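Local coordinates for cellulase (Xanthomonas axonopodis pv. citri, PDB 4W7W), which probably hydrolyses the beta-1,4 linkages of cellulose, as a family 5 glycoside hydrolase built on an (alpha/beta)8 barrel, at residues R74-P77 with P82-Q85; R37-T42 with T114-R119; K45-P50 with L88-K93. All coordinates share one frame; numbering follows the deposited sequence.

Contact 1: residues R74-P77 with P82-Q85; sequences RVQP and PLDQ
Val75 and Asp84 face each other across a short loop, their CA atoms 5.1 Å apart, where the chain leaves helix 72-75 and turns back to start helix 85-100; Gln76 is the first residue to abandon helical backbone angles. One backbone bond ties the two segments: Asp84 N gives its hydrogen to Val75 O over 2.8 Å. The bond is nearly straight at hydrogen (167°), yet the donor stands above the carbonyl plane, 40° out of it. Leu83 CA adds a CH...O contact to the same Val75 O at 3.2 Å.

Among the side chains, Asp84 comes closest, its CB lying 3.5 Å from Arg74 O. The Pro77 ring crosses the Asp84 side chain at about a right angle, with Pro77 CD 3.9 Å from Asp84 CB. With its CG anti to the backbone N (chi1 -179°), Asp84 directs its carboxylate to the first turn of the next helix, where OD2 accepts from Gln87 N as an N-cap. Gln76 runs out extended past Pro82 O, and its amide is held by Gly81, Trp72 and Asp132. Leu83 brings CD2 to 3.7 Å from Val75 O and packs on Leu137 of helix 127-141.

Asp84 thus works twice, its main-chain N-H fastening the loop to the end of one helix while its carboxylate caps the beginning of the next.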
ATOM      1  N   ARG A  74       0.627  15.263  -7.775  1.00  6.59           N
ATOM      2  CA  ARG A  74       1.498  15.188  -8.935  1.00  6.36           C
ATOM      3  C   ARG A  74       0.807  14.551 -10.133  1.00  6.42           C
ATOM      4  O   ARG A  74       1.100  14.943 -11.272  1.00  7.62           O
ATOM      5  CB  ARG A  74       2.804  14.461  -8.590  1.00  6.68           C
ATOM      6  CG  ARG A  74       3.645  15.269  -7.622  1.00  7.04           C
ATOM      7  CD  ARG A  74       4.975  14.617  -7.259  1.00  7.54           C
ATOM      8  NE  ARG A  74       5.744  15.533  -6.422  1.00  7.39           N
ATOM      9  CZ  ARG A  74       6.523  15.194  -5.401  1.00  7.55           C
ATOM     10  NH1 ARG A  74       6.741  13.930  -5.074  1.00  7.18           N
ATOM     11  NH2 ARG A  74       7.106  16.158  -4.699  1.00  8.98           N
ATOM     12  N   VAL A  75      -0.123  13.612  -9.905  1.00  6.41           N
ATOM     13  CA  VAL A  75      -0.838  13.023 -11.026  1.00  6.69           C
ATOM     14  C   VAL A  75      -2.070  13.825 -11.429  1.00  6.78           C
ATOM     15  O   VAL A  75      -2.535  13.708 -12.561  1.00  7.18           O
ATOM     16  CB  VAL A  75      -1.186  11.543 -10.739  1.00  7.56           C
ATOM     17  CG1 VAL A  75      -2.421  11.398  -9.870  1.00  7.53           C
ATOM     18  CG2 VAL A  75      -1.330  10.757 -12.029  1.00  8.37           C
ATOM     19  N   GLN A  76      -2.606  14.628 -10.511  1.00  6.68           N
ATOM     20  CA  GLN A  76      -3.819  15.424 -10.773  1.00  7.13           C
ATOM     21  C   GLN A  76      -3.642  16.770 -10.111  1.00  7.47           C
ATOM     22  O   GLN A  76      -4.069  16.956  -8.977  1.00  8.02           O
ATOM     23  CB  GLN A  76      -5.084  14.716 -10.266  1.00  7.00           C
ATOM     24  CG  GLN A  76      -6.352  15.364 -10.789  1.00  7.06           C
ATOM     25  CD  GLN A  76      -7.631  14.744 -10.231  1.00  7.52           C
ATOM     26  OE1 GLN A  76      -7.671  14.278  -9.087  1.00  8.16           O
ATOM     27  NE2 GLN A  76      -8.676  14.722 -11.026  1.00  8.16           N
ATOM     28  N   PRO A  77      -3.009  17.723 -10.831  1.00  8.27           N
ATOM     29  CA  PRO A  77      -2.613  18.981 -10.196  1.00  9.50           C
ATOM     30  C   PRO A  77      -3.746  19.935  -9.827  1.00  9.25           C
ATOM     31  O   PRO A  77      -3.512  20.889  -9.088  1.00 10.51           O
ATOM     32  CB  PRO A  77      -1.673  19.634 -11.222  1.00 12.19           C
ATOM     33  CG  PRO A  77      -1.310  18.580 -12.186  1.00 13.95           C
ATOM     34  CD  PRO A  77      -2.354  17.521 -12.135  1.00  9.23           C
ATOM     35  N   PRO A  82      -7.911  17.296 -15.264  1.00  9.58           N
ATOM     36  CA  PRO A  82      -7.243  16.272 -16.043  1.00  9.78           C
ATOM     37  C   PRO A  82      -6.006  15.721 -15.358  1.00  9.15           C
ATOM     38  O   PRO A  82      -5.358  16.405 -14.562  1.00  9.88           O
ATOM     39  CB  PRO A  82      -6.844  16.994 -17.335  1.00 11.45           C
ATOM     40  CG  PRO A  82      -6.825  18.433 -16.971  1.00 15.31           C
ATOM     41  CD  PRO A  82      -7.903  18.606 -15.942  1.00 11.89           C
ATOM     42  N   LEU A  83      -5.673  14.485 -15.683  1.00  8.54           N
ATOM     43  CA  LEU A  83      -4.427  13.911 -15.195  1.00  8.61           C
ATOM     44  C   LEU A  83      -3.243  14.588 -15.875  1.00  8.27           C
ATOM     45  O   LEU A  83      -3.306  14.981 -17.039  1.00 10.51           O
ATOM     46  CB  LEU A  83      -4.378  12.426 -15.478  1.00  9.21           C
ATOM     47  CG  LEU A  83      -5.486  11.583 -14.835  1.00 10.13           C
ATOM     48  CD1 LEU A  83      -5.279  10.121 -15.221  1.00 12.31           C
ATOM     49  CD2 LEU A  83      -5.551  11.772 -13.326  1.00 10.45           C
ATOM     50  N   ASP A  84      -2.154  14.715 -15.136  1.00  8.06           N
ATOM     51  CA  ASP A  84      -0.911  15.235 -15.675  1.00  7.65           C
ATOM     52  C   ASP A  84      -0.288  14.153 -16.559  1.00  7.74           C
ATOM     53  O   ASP A  84      -0.000  13.047 -16.097  1.00  8.10           O
ATOM     54  CB  ASP A  84       0.029  15.603 -14.545  1.00  8.17           C
ATOM     55  CG  ASP A  84       1.326  16.180 -15.041  1.00  8.52           C
ATOM     56  OD1 ASP A  84       1.374  17.405 -15.218  1.00 10.61           O
ATOM     57  OD2 ASP A  84       2.297  15.430 -15.249  1.00  9.71           O
ATOM     58  N   GLN A  85      -0.074  14.479 -17.829  1.00  8.94           N
ATOM     59  CA  GLN A  85       0.362  13.461 -18.779  1.00  9.47           C
ATOM     60  C   GLN A  85       1.784  12.988 -18.522  1.00  8.88           C
ATOM     61  O   GLN A  85       2.085  11.814 -18.710  1.00  9.06           O
ATOM     62  CB  GLN A  85       0.191  13.940 -20.214  1.00 10.57           C
ATOM     63  CG  GLN A  85      -1.262  14.160 -20.587  1.00 12.36           C
ATOM     64  CD  GLN A  85      -2.120  12.930 -20.400  1.00 13.30           C
ATOM     65  OE1 GLN A  85      -3.058  12.924 -19.585  1.00 19.77           O
ATOM     66  NE2 GLN A  85      -1.786  11.872 -21.101  1.00 15.41           N
TER

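Contact 2: residues R37-T42 with T114-R119; sequences RKKPGT and TYSGKR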
ATOM      1  N   ARG A  37       5.815  18.138   0.145  1.00 16.68           N
ATOM      2  CA  ARG A  37       5.483  19.576   0.193  1.00 19.32           C
ATOM      3  C   ARG A  37       5.607  20.261  -1.162  1.00 19.98           C
ATOM      4  O   ARG A  37       4.983  21.304  -1.414  1.00 22.08           O
ATOM      5  CB  ARG A  37       6.392  20.332   1.185  1.00 20.40           C
ATOM      6  CG  ARG A  37       6.203  19.981   2.651  1.00 20.99           C
ATOM      7  CD  ARG A  37       6.969  20.949   3.555  1.00 24.33           C
ATOM      8  NE  ARG A  37       8.429  20.823   3.417  1.00 26.92           N
ATOM      9  CZ  ARG A  37       9.189  19.946   4.080  1.00 26.72           C
ATOM     10  NH1 ARG A  37       8.644  19.104   4.956  1.00 28.70           N
ATOM     11  NH2 ARG A  37      10.508  19.912   3.872  1.00 29.66           N
ATOM     12  N   LYS A  38       6.428  19.681  -2.025  1.00 17.83           N
ATOM     13  CA  LYS A  38       6.766  20.314  -3.275  1.00 17.47           C
ATOM     14  C   LYS A  38       5.783  19.909  -4.368  1.00 13.88           C
ATOM     15  O   LYS A  38       5.703  18.743  -4.721  1.00 16.22           O
ATOM     16  CB  LYS A  38       8.199  19.958  -3.663  1.00 20.41           C
ATOM     17  CG  LYS A  38       9.171  20.060  -2.503  0.50 23.24           C
ATOM     18  CD  LYS A  38      10.378  20.875  -2.887  1.00 27.60           C
ATOM     19  CE  LYS A  38      11.305  21.067  -1.709  1.00 27.20           C
ATOM     20  NZ  LYS A  38      12.271  22.128  -2.024  1.00 31.06           N
ATOM     21  N   LYS A  39       5.041  20.885  -4.895  1.00 12.54           N
ATOM     22  CA  LYS A  39       4.052  20.692  -5.945  1.00 12.51           C
ATOM     23  C   LYS A  39       4.300  21.712  -7.048  1.00 13.04           C
ATOM     24  O   LYS A  39       4.179  22.910  -6.781  1.00 14.89           O
ATOM     25  CB  LYS A  39       2.625  20.885  -5.405  1.00 14.50           C
ATOM     26  CG  LYS A  39       1.527  20.690  -6.453  1.00 15.21           C
ATOM     27  CD  LYS A  39       0.122  20.954  -5.906  1.00 14.64           C
ATOM     28  CE  LYS A  39      -0.975  20.640  -6.909  1.00 16.86           C
ATOM     29  NZ  LYS A  39      -1.011  21.632  -8.019  1.00 21.55           N
ATOM     30  N   PRO A  40       4.616  21.283  -8.273  1.00 12.43           N
ATOM     31  CA  PRO A  40       4.627  19.872  -8.684  1.00 11.61           C
ATOM     32  C   PRO A  40       5.828  19.080  -8.186  1.00  9.46           C
ATOM     33  O   PRO A  40       5.815  17.850  -8.163  1.00  9.29           O
ATOM     34  CB  PRO A  40       4.664  19.978 -10.217  1.00 13.41           C
ATOM     35  CG  PRO A  40       5.349  21.278 -10.491  1.00 14.91           C
ATOM     36  CD  PRO A  40       4.819  22.192  -9.425  1.00 14.12           C
ATOM     37  N   GLY A  41       6.884  19.787  -7.815  1.00 10.09           N
ATOM     38  CA  GLY A  41       8.174  19.157  -7.643  1.00 10.80           C
ATOM     39  C   GLY A  41       8.765  18.849  -8.995  1.00 11.15           C
ATOM     40  O   GLY A  41       8.089  18.870 -10.023  1.00 13.43           O
ATOM     41  N   THR A  42      10.059  18.575  -8.989  1.00 11.59           N
ATOM     42  CA  THR A  42      10.780  18.301 -10.225  1.00 12.61           C
ATOM     43  C   THR A  42      11.367  16.897 -10.200  1.00 10.55           C
ATOM     44  O   THR A  42      12.082  16.512  -9.260  1.00 10.82           O
ATOM     45  CB  THR A  42      11.892  19.337 -10.445  1.00 15.30           C
ATOM     46  OG1 THR A  42      11.308  20.644 -10.494  1.00 18.76           O
ATOM     47  CG2 THR A  42      12.656  19.073 -11.756  1.00 15.64           C
ATOM     48  N   THR A 114      -5.452  13.180   2.306  1.00  7.94           N
ATOM     49  CA  THR A 114      -5.277  14.622   2.129  1.00  8.69           C
ATOM     50  C   THR A 114      -4.925  14.976   0.692  1.00  9.05           C
ATOM     51  O   THR A 114      -4.364  14.159  -0.045  1.00  9.53           O
ATOM     52  CB  THR A 114      -4.174  15.199   3.041  1.00 10.37           C
ATOM     53  OG1 THR A 114      -2.883  14.740   2.602  1.00 11.65           O
ATOM     54  CG2 THR A 114      -4.404  14.854   4.476  1.00 11.30           C
ATOM     55  N   TYR A 115      -5.251  16.215   0.318  1.00 10.03           N
ATOM     56  CA  TYR A 115      -4.786  16.808  -0.932  1.00  9.79           C
ATOM     57  C   TYR A 115      -4.281  18.203  -0.575  1.00 11.11           C
ATOM     58  O   TYR A 115      -5.021  19.012   0.011  1.00 12.05           O
ATOM     59  CB  TYR A 115      -5.909  16.898  -1.950  1.00 10.10           C
ATOM     60  CG  TYR A 115      -5.468  17.402  -3.301  1.00 10.05           C
ATOM     61  CD1 TYR A 115      -5.468  18.762  -3.593  1.00 11.84           C
ATOM     62  CD2 TYR A 115      -5.088  16.525  -4.310  1.00  9.36           C
ATOM     63  CE1 TYR A 115      -5.091  19.239  -4.839  1.00 12.89           C
ATOM     64  CE2 TYR A 115      -4.716  16.983  -5.562  1.00  9.01           C
ATOM     65  CZ  TYR A 115      -4.717  18.341  -5.819  1.00 10.26           C
ATOM     66  OH  TYR A 115      -4.346  18.839  -7.052  1.00 11.67           O
ATOM     67  N   SER A 116      -3.018  18.463  -0.916  1.00 12.99           N
ATOM     68  CA  SER A 116      -2.317  19.688  -0.548  1.00 15.21           C
ATOM     69  C   SER A 116      -2.551  20.025   0.909  1.00 16.39           C
ATOM     70  O   SER A 116      -2.854  21.168   1.264  1.00 20.48           O
ATOM     71  CB  SER A 116      -2.714  20.830  -1.479  1.00 17.56           C
ATOM     72  OG  SER A 116      -2.122  20.602  -2.740  1.00 21.06           O
ATOM     73  N   GLY A 117      -2.424  19.001   1.749  1.00 15.28           N
ATOM     74  CA  GLY A 117      -2.471  19.180   3.185  1.00 17.94           C
ATOM     75  C   GLY A 117      -3.839  19.326   3.811  1.00 17.43           C
ATOM     76  O   GLY A 117      -3.925  19.492   5.018  1.00 21.61           O
ATOM     77  N   LYS A 118      -4.908  19.261   3.018  1.00 14.09           N
ATOM     78  CA  LYS A 118      -6.283  19.407   3.522  1.00 13.80           C
ATOM     79  C   LYS A 118      -6.971  18.055   3.465  1.00 11.78           C
ATOM     80  O   LYS A 118      -6.826  17.312   2.503  1.00 11.26           O
ATOM     81  CB  LYS A 118      -7.086  20.407   2.673  1.00 16.72           C
ATOM     82  CG  LYS A 118      -6.433  21.766   2.489  1.00 21.25           C
ATOM     83  CD  LYS A 118      -6.279  22.536   3.784  1.00 26.13           C
ATOM     84  CE  LYS A 118      -5.846  23.971   3.504  1.00 31.96           C
ATOM     85  NZ  LYS A 118      -5.378  24.648   4.741  1.00 44.08           N
ATOM     86  N   ARG A 119      -7.740  17.741   4.501  1.00 11.45           N
ATOM     87  CA  ARG A 119      -8.333  16.422   4.636  1.00 10.34           C
ATOM     88  C   ARG A 119      -9.560  16.230   3.762  1.00 10.71           C
ATOM     89  O   ARG A 119     -10.399  17.123   3.623  1.00 12.33           O
ATOM     90  CB  ARG A 119      -8.740  16.180   6.088  1.00 11.01           C
ATOM     91  CG  ARG A 119      -9.014  14.725   6.447  1.00 10.81           C
ATOM     92  CD  ARG A 119      -7.728  13.946   6.648  1.00 11.31           C
ATOM     93  NE  ARG A 119      -6.959  14.421   7.803  1.00 11.54           N
ATOM     94  CZ  ARG A 119      -5.700  14.061   8.062  1.00 11.52           C
ATOM     95  NH1 ARG A 119      -5.054  13.202   7.279  1.00 11.63           N
ATOM     96  NH2 ARG A 119      -5.096  14.534   9.133  1.00 16.44           N
TER
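Lys39 reaches across to Tyr115 and Ser116 in a small contact that buries 81 Å² in all. Its direct part is van der Waals touching by the outer methylenes of the lysine. Lys39 CE lies 3.8 Å from Tyr115 OH, the two side chains crossing at about a right angle, and Lys39 CD stands 3.9 Å from Ser116 OG. The lysine chain is extended from CB to CE, then bends at its last torsion (chi4 -71°), which turns the ammonium group aside to Pro77 O.

Polar links between the segments are indirect. Lys39 NZ is hydrogen-bonded to Pro77 O and Tyr115 OH to Gln76 O, so the two side-chain ends are held by neighbouring carbonyls of one loop. Ser116 N is hydrogen-bonded to Glu73 OE2, which ties the turn to helix 72-75.

Backbone bonds shape the receiving side. Tyr115 to Lys118 form a type I' turn, closed by Lys118 N to Tyr115 O at 3.0 Å and Tyr115 N to Lys118 O at 2.9 Å; both central residues, Ser116 and Gly117, have positive phi.

The turn joins strands 114-115 and 118-119 into a beta hairpin that follows barrel strand 104-109. Tyr115 stacks edge-to-face with Trp72 at the start of helix 72-75, and the loop between strand 24-29 and helix 52-60 supplies Lys39, so helix 72-75 and its following loop bridge the two.

Contact 3: residues K45-P50 with L88-K93; sequences KDYTYP and LGLIKK
Leu90 sets its CB over the middle of the Tyr49 ring, where helix 85-100 meets the loop that precedes helix 52-60. The first helical residue to touch is this leucine. Its CB is 3.6 Å from the centroid of the Tyr49 ring and only 6° off the ring normal, a CH-pi contact made squarely over one face. Beyond CB, Leu90 CD1 lies 3.8 Å from both Tyr49 CE1 and Tyr49 CD1, so the branch reaches out past the CD1-CE1 side of the ring. The same methyl is 4.5 Å from Tyr47 OH, a marginal approach.

Ile91 follows at the phenol end. Its CG1 comes to 3.4 Å from Tyr49 OH and 3.9 Å from Tyr49 CE2, meeting the ring obliquely. Placing CG1 anti to the carbonyl carbon (chi1 -65°) carries this branch to the hydroxyl, with Ile91 CD1 at 4.0 Å from Tyr49 OH; Ile91 also packs on Phe70 and Val75.

Both tyrosine hydroxyls find their polar partner in Gln87, one turn earlier on the helix: Tyr49 OH bonds to its OE1 and Tyr47 OH to its NE2. The one amide thus serves both phenols, with its oxygen to Tyr49 and its nitrogen to Tyr47.

Tyr49 also rests on Leu68 and Phe70 of strand 65-70, making this a piece of the layer between strands and outer helices that is characteristic of an (alpha/beta)8 barrel.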
ATOM      1  N   LYS A  45      14.944  15.622  -8.858  1.00 13.02           N
ATOM      2  CA  LYS A  45      15.379  16.572  -7.839  1.00 13.57           C
ATOM      3  C   LYS A  45      14.593  16.325  -6.554  1.00 13.10           C
ATOM      4  O   LYS A  45      15.162  16.099  -5.480  1.00 14.60           O
ATOM      5  CB  LYS A  45      15.147  17.996  -8.361  1.00 15.27           C
ATOM      6  CG  LYS A  45      15.505  19.115  -7.411  1.00 17.30           C
ATOM      7  CD  LYS A  45      15.359  20.466  -8.089  0.50 19.12           C
ATOM      8  CE  LYS A  45      16.099  21.557  -7.336  0.50 23.19           C
ATOM      9  NZ  LYS A  45      15.705  22.900  -7.835  0.50 30.53           N
ATOM     10  N   ASP A  46      13.272  16.377  -6.661  1.00 10.91           N
ATOM     11  CA  ASP A  46      12.411  16.197  -5.494  1.00 10.65           C
ATOM     12  C   ASP A  46      11.844  14.789  -5.345  1.00  9.93           C
ATOM     13  O   ASP A  46      11.463  14.385  -4.247  1.00 11.36           O
ATOM     14  CB  ASP A  46      11.258  17.185  -5.572  1.00 10.99           C
ATOM     15  CG  ASP A  46      11.740  18.619  -5.685  1.00 11.55           C
ATOM     16  OD1 ASP A  46      12.529  19.016  -4.813  1.00 15.35           O
ATOM     17  OD2 ASP A  46      11.354  19.317  -6.646  1.00 12.18           O
ATOM     18  N   TYR A  47      11.762  14.050  -6.445  1.00  8.61           N
ATOM     19  CA  TYR A  47      11.214  12.701  -6.407  1.00  7.63           C
ATOM     20  C   TYR A  47      11.745  11.964  -7.611  1.00  7.84           C
ATOM     21  O   TYR A  47      12.290  12.566  -8.545  1.00  8.76           O
ATOM     22  CB  TYR A  47       9.685  12.752  -6.427  1.00  7.78           C
ATOM     23  CG  TYR A  47       9.074  13.242  -7.716  1.00  7.71           C
ATOM     24  CD1 TYR A  47       8.841  14.596  -7.927  1.00  7.74           C
ATOM     25  CD2 TYR A  47       8.691  12.359  -8.714  1.00  8.60           C
ATOM     26  CE1 TYR A  47       8.252  15.063  -9.087  1.00  8.07           C
ATOM     27  CE2 TYR A  47       8.107  12.818  -9.881  1.00  8.30           C
ATOM     28  CZ  TYR A  47       7.896  14.155 -10.073  1.00  8.30           C
ATOM     29  OH  TYR A  47       7.299  14.563 -11.238  1.00  9.66           O
ATOM     30  N   THR A  48      11.597  10.646  -7.588  1.00  7.68           N
ATOM     31  CA  THR A  48      12.034   9.817  -8.681  1.00  8.25           C
ATOM     32  C   THR A  48      11.109   8.631  -8.814  1.00  6.87           C
ATOM     33  O   THR A  48      10.501   8.216  -7.837  1.00  8.11           O
ATOM     34  CB  THR A  48      13.479   9.338  -8.460  1.00 10.81           C
ATOM     35  OG1 THR A  48      13.938   8.687  -9.642  1.00 14.20           O
ATOM     36  CG2 THR A  48      13.583   8.373  -7.276  1.00 12.07           C
ATOM     37  N   TYR A  49      11.008   8.101 -10.022  1.00  7.26           N
ATOM     38  CA  TYR A  49      10.395   6.810 -10.260  1.00  6.59           C
ATOM     39  C   TYR A  49      11.476   5.735 -10.206  1.00  6.47           C
ATOM     40  O   TYR A  49      12.668   6.037 -10.263  1.00  7.84           O
ATOM     41  CB  TYR A  49       9.595   6.819 -11.579  1.00  7.01           C
ATOM     42  CG  TYR A  49       8.198   7.353 -11.365  1.00  6.84           C
ATOM     43  CD1 TYR A  49       7.979   8.693 -11.103  1.00  6.73           C
ATOM     44  CD2 TYR A  49       7.109   6.510 -11.366  1.00  7.40           C
ATOM     45  CE1 TYR A  49       6.712   9.177 -10.831  1.00  6.73           C
ATOM     46  CE2 TYR A  49       5.833   6.986 -11.086  1.00  7.52           C
ATOM     47  CZ  TYR A  49       5.638   8.311 -10.833  1.00  6.70           C
ATOM     48  OH  TYR A  49       4.359   8.750 -10.558  1.00  7.61           O
ATOM     49  N   PRO A  50      11.075   4.467 -10.076  1.00  6.42           N
ATOM     50  CA  PRO A  50      12.088   3.432  -9.915  1.00  6.81           C
ATOM     51  C   PRO A  50      12.865   3.188 -11.196  1.00  7.19           C
ATOM     52  O   PRO A  50      12.394   3.490 -12.295  1.00  8.36           O
ATOM     53  CB  PRO A  50      11.269   2.180  -9.538  1.00  7.05           C
ATOM     54  CG  PRO A  50       9.890   2.682  -9.164  1.00  7.53           C
ATOM     55  CD  PRO A  50       9.709   3.935  -9.968  1.00  6.39           C
ATOM     56  N   LEU A  88       1.485  10.561 -15.584  1.00  7.63           N
ATOM     57  CA  LEU A  88       0.872   9.342 -16.066  1.00  8.21           C
ATOM     58  C   LEU A  88       1.877   8.533 -16.875  1.00  7.90           C
ATOM     59  O   LEU A  88       1.932   7.306 -16.780  1.00  8.26           O
ATOM     60  CB  LEU A  88      -0.356   9.696 -16.881  1.00  9.00           C
ATOM     61  CG  LEU A  88      -1.157   8.540 -17.426  1.00 10.75           C
ATOM     62  CD1 LEU A  88      -1.671   7.665 -16.285  1.00 11.95           C
ATOM     63  CD2 LEU A  88      -2.277   9.103 -18.280  1.00 11.36           C
ATOM     64  N   GLY A  89       2.677   9.218 -17.680  1.00  7.87           N
ATOM     65  CA  GLY A  89       3.688   8.541 -18.466  1.00  7.80           C
ATOM     66  C   GLY A  89       4.713   7.814 -17.617  1.00  7.38           C
ATOM     67  O   GLY A  89       5.135   6.720 -17.951  1.00  7.88           O
ATOM     68  N   LEU A  90       5.105   8.426 -16.503  1.00  7.05           N
ATOM     69  CA  LEU A  90       6.042   7.796 -15.584  1.00  6.84           C
ATOM     70  C   LEU A  90       5.437   6.540 -14.986  1.00  6.44           C
ATOM     71  O   LEU A  90       6.107   5.507 -14.859  1.00  6.76           O
ATOM     72  CB  LEU A  90       6.457   8.788 -14.495  1.00  7.28           C
ATOM     73  CG  LEU A  90       7.385   9.904 -14.997  1.00  8.12           C
ATOM     74  CD1 LEU A  90       7.390  11.089 -14.047  1.00  8.69           C
ATOM     75  CD2 LEU A  90       8.805   9.388 -15.196  1.00  9.80           C
ATOM     76  N   ILE A  91       4.155   6.607 -14.599  1.00  6.54           N
ATOM     77  CA  ILE A  91       3.471   5.439 -14.056  1.00  6.41           C
ATOM     78  C   ILE A  91       3.417   4.347 -15.120  1.00  6.28           C
ATOM     79  O   ILE A  91       3.688   3.188 -14.833  1.00  6.79           O
ATOM     80  CB  ILE A  91       2.070   5.804 -13.532  1.00  6.67           C
ATOM     81  CG1 ILE A  91       2.182   6.758 -12.334  1.00  7.01           C
ATOM     82  CG2 ILE A  91       1.290   4.564 -13.162  1.00  7.65           C
ATOM     83  CD1 ILE A  91       0.898   7.468 -11.967  1.00  7.48           C
ATOM     84  N   LYS A  92       3.044   4.711 -16.342  1.00  6.65           N
ATOM     85  CA  LYS A  92       2.955   3.727 -17.422  1.00  7.18           C
ATOM     86  C   LYS A  92       4.304   3.101 -17.753  1.00  6.98           C
ATOM     87  O   LYS A  92       4.369   1.928 -18.104  1.00  7.36           O
ATOM     88  CB  LYS A  92       2.304   4.357 -18.664  1.00  7.69           C
ATOM     89  CG  LYS A  92       0.818   4.599 -18.445  1.00  9.61           C
ATOM     90  CD  LYS A  92       0.114   5.174 -19.648  1.00 13.72           C
ATOM     91  CE  LYS A  92      -1.382   5.211 -19.388  1.00 16.35           C
ATOM     92  NZ  LYS A  92      -2.166   5.529 -20.605  1.00 24.54           N
ATOM     93  N   LYS A  93       5.389   3.863 -17.615  1.00  7.18           N
ATOM     94  CA  LYS A  93       6.723   3.326 -17.812  1.00  8.03           C
ATOM     95  C   LYS A  93       7.065   2.293 -16.729  1.00  6.99           C
ATOM     96  O   LYS A  93       7.616   1.221 -17.025  1.00  7.63           O
ATOM     97  CB  LYS A  93       7.726   4.483 -17.841  1.00  8.90           C
ATOM     98  CG  LYS A  93       9.168   4.095 -18.018  1.00 11.15           C
ATOM     99  CD  LYS A  93      10.050   5.331 -18.192  1.00 13.70           C
ATOM    100  CE  LYS A  93      11.527   4.998 -18.185  1.00 16.90           C
ATOM    101  NZ  LYS A  93      12.332   6.228 -17.984  1.00 21.60           N
TER

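How the contacts relate
Contact 1 lies on the same side of the chain's centre as each of the other two, its centre about 12 Å from the centres of both; those of contacts 2 and 3 are about 16 Å apart. Along the chain they are nested: 37-42 and 114-119 enclose 45-50 and 88-93, which in turn enclose 74-77 and 82-85. Contact 1 is thus innermost and touches both others, reaching contact 3 also where Arg74 NH1 packs 3.4 Å from Tyr47 CB. The loop from strand 24-29 to helix 52-60 supplies both 37-42 and 45-50. Arg74 bonds to carbonyls of this loop, including that of Phe34, tying the short helix 72-75 to the loop that lines part of the glycan pocket.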